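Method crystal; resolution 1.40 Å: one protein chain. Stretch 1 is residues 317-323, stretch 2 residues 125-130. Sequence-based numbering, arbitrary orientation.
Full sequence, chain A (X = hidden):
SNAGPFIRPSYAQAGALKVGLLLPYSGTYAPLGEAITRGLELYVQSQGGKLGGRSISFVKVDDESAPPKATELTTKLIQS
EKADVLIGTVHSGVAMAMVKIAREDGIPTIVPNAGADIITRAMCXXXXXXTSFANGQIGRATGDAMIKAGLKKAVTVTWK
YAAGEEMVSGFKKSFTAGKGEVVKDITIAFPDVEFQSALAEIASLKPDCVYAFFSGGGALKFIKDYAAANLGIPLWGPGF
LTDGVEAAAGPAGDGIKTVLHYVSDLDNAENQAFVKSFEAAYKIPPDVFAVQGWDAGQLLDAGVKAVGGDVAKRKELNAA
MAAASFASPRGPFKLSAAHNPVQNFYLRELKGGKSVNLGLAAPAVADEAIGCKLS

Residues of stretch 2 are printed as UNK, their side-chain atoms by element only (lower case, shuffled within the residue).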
# COMPACT_ATOMS: atom_id res chain seq x y z
N LEU A 317 7.10 22.70 7.45
CA LEU A 317 7.28 21.63 6.49
C LEU A 317 6.07 20.67 6.52
O LEU A 317 5.49 20.38 5.48
CB LEU A 317 8.57 20.90 6.84
CG LEU A 317 9.03 19.86 5.78
CD1 LEU A 317 10.52 19.58 5.92
CD2 LEU A 317 8.26 18.54 5.89
N ASN A 318 5.64 20.26 7.71
CA ASN A 318 4.51 19.34 7.83
C ASN A 318 3.23 20.00 7.35
O ASN A 318 2.41 19.37 6.70
CB ASN A 318 4.38 18.85 9.28
CG ASN A 318 5.47 17.89 9.67
OD1 ASN A 318 5.92 17.13 8.88
ND2 ASN A 318 5.87 17.93 10.91
N ALA A 319 3.05 21.30 7.65
CA ALA A 319 1.80 21.95 7.23
C ALA A 319 1.74 22.00 5.69
O ALA A 319 0.69 21.89 5.07
CB ALA A 319 1.70 23.36 7.83
N ALA A 320 2.89 22.21 5.07
CA ALA A 320 2.94 22.25 3.63
C ALA A 320 2.61 20.90 3.01
O ALA A 320 1.94 20.84 1.98
CB ALA A 320 4.28 22.76 3.16
N MSE A 321 3.08 19.82 3.62
CA MSE A 321 2.72 18.50 3.13
C MSE A 321 1.22 18.26 3.28
O MSE A 321 0.60 17.66 2.41
CB MSE A 321 3.54 17.46 3.87
CG MSE A 321 5.00 17.56 3.50
SE MSE A 321 6.08 15.95 3.75
CE MSE A 321 5.87 15.82 5.64
N ALA A 322 0.63 18.71 4.37
CA ALA A 322 -0.79 18.48 4.56
C ALA A 322 -1.64 19.11 3.47
O ALA A 322 -2.67 18.55 3.06
CB ALA A 322 -1.22 18.99 5.94
N ALA A 323 -1.18 20.25 2.98
CA ALA A 323 -1.89 21.02 1.96
C ALA A 323 -1.45 20.67 0.55
O ALA A 323 -1.95 21.24 -0.42
CB ALA A 323 -1.66 22.50 2.23
N UNK A 125 -1.80 12.57 13.30
CA UNK A 125 -0.98 13.61 13.92
C UNK A 125 -0.54 14.60 12.87
O UNK A 125 -0.46 14.28 11.67
c UNK A 125 0.23 12.98 14.59
N UNK A 126 -0.14 15.81 13.31
CA UNK A 126 0.23 16.84 12.33
C UNK A 126 1.44 16.48 11.50
O UNK A 126 1.61 17.00 10.41
c UNK A 126 -0.26 17.87 14.39
c UNK A 126 -0.29 16.37 14.66
c UNK A 126 0.55 18.07 13.19
N UNK A 127 2.30 15.58 12.00
CA UNK A 127 3.52 15.17 11.31
C UNK A 127 3.47 13.83 10.61
O UNK A 127 4.48 13.37 10.15
c UNK A 127 4.68 15.13 12.29
o UNK A 127 3.46 13.99 14.01
c UNK A 127 4.50 14.10 13.38
n UNK A 127 5.56 13.33 13.63
N UNK A 128 2.31 13.18 10.59
CA UNK A 128 2.17 11.83 10.03
C UNK A 128 1.30 11.88 8.81
O UNK A 128 0.17 12.36 8.85
c UNK A 128 2.56 10.73 12.26
c UNK A 128 1.29 9.48 10.50
c UNK A 128 1.61 10.89 11.10
N UNK A 129 1.84 11.37 7.70
CA UNK A 129 1.21 11.38 6.39
C UNK A 129 1.24 10.00 5.80
O UNK A 129 2.15 9.24 6.10
c UNK A 129 0.93 15.87 6.27
c UNK A 129 1.96 12.36 5.48
c UNK A 129 1.97 13.75 6.02
c UNK A 129 1.90 16.28 7.08
c UNK A 129 0.96 14.59 5.72
c UNK A 129 2.97 14.16 6.85
c UNK A 129 2.91 15.48 7.39
N UNK A 130 0.32 9.70 4.91
CA UNK A 130 0.31 8.40 4.22
C UNK A 130 0.15 8.67 2.74
O UNK A 130 -0.72 9.43 2.32
n UNK A 130 -2.32 3.51 7.15
c UNK A 130 -3.06 4.52 6.71
c UNK A 130 -0.92 6.16 4.12
c UNK A 130 -0.79 7.51 4.78
n UNK A 130 -2.61 5.28 5.71
c UNK A 130 -1.32 5.05 5.07
n UNK A 130 -4.26 4.76 7.26

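Position 125 carries a single side-chain carbon bonded to CA and nothing beyond it. Its CB stays 8.4 Å from Asn318 ND2 and takes no part in the contact. One carbon alone identifies Ala125. Its backbone contributes to the local fold, for its O accepts a hydrogen bond from the backbone N of position 128 (3.2 Å), closing a type I beta turn over positions 125 to 128.

Position 126 has three side-chain carbons, and they close a five-membered ring onto the residue's own backbone N. The CA-to-CB bond points sideways to stretch 1, and CB, the nearest side-chain atom, is 5.5 Å from Asn318 CB; what touches is the backbone, with the O of position 126 lying 3.5 Å from Asn318 CB. A ring that includes the backbone nitrogen can only be proline, so this is Pro126, with phi of -64°, which suits the second position of a type I turn, and a C-gamma exo pucker.

At position 127 there are two side-chain carbons, the second bearing one oxygen and one nitrogen. The CB sits 3.3 Å from Asn318 ND2, and the CA atoms of these two positions are 5.5 Å apart, yet the end of the side chain leads away from the helix. Two carbons ending in a carboxamide give Asn127. Its chi1 is p, and ND2 is hydrogen-bonded elsewhere in the structure.

Position 128 shows one carbon that branches into two more, three in all. Its CA-to-CB bond points away from stretch 1, and its nearest side-chain atom, CB, is 7.9 Å from Asn318 OD1. The branch at the first carbon makes this Val128, the first residue of the strand.

Position 129 has seven side-chain carbons: one attached to CA, then a six-membered ring with no heteroatom. The ring reaches the helix backbone as well as its side chains, coming close to Asn318, Met321 and Ala322. An all-carbon ring without a hydroxyl is Phe129. CZ lies 3.2 Å from Asn318 O, and CE1 lies 3.4 Å from Ala322 N and 3.8 Å from Ala322 CB.

Position 130 bears three carbons, a nitrogen, and then a carbon carrying two further nitrogens. CB, its nearest side-chain atom, lies 10.5 Å from Met321 O, too far to touch stretch 1. The guanidinium identifies Arg130, and its nitrogens are hydrogen-bonded elsewhere in the structure.

The contact buries 240 Å² in total and contains no hydrogen bond between the stretches; it rests on packing around Phe129. Met321, a selenomethionine, places CB over one ring face, 4.0 Å from the centroid and 18° off the normal, in a CH-pi contact, while its CE packs 3.5 Å from Phe129 CE2. The helix hydrogen bond from Ala322 N to Asn318 O (3.0 Å) satisfies the two backbone atoms that the ring approaches. Asn318 OD1, 3.7 Å from Phe129 CE2, is buried without a polar partner in the model.

Stretch 2 125-130: APNVFR
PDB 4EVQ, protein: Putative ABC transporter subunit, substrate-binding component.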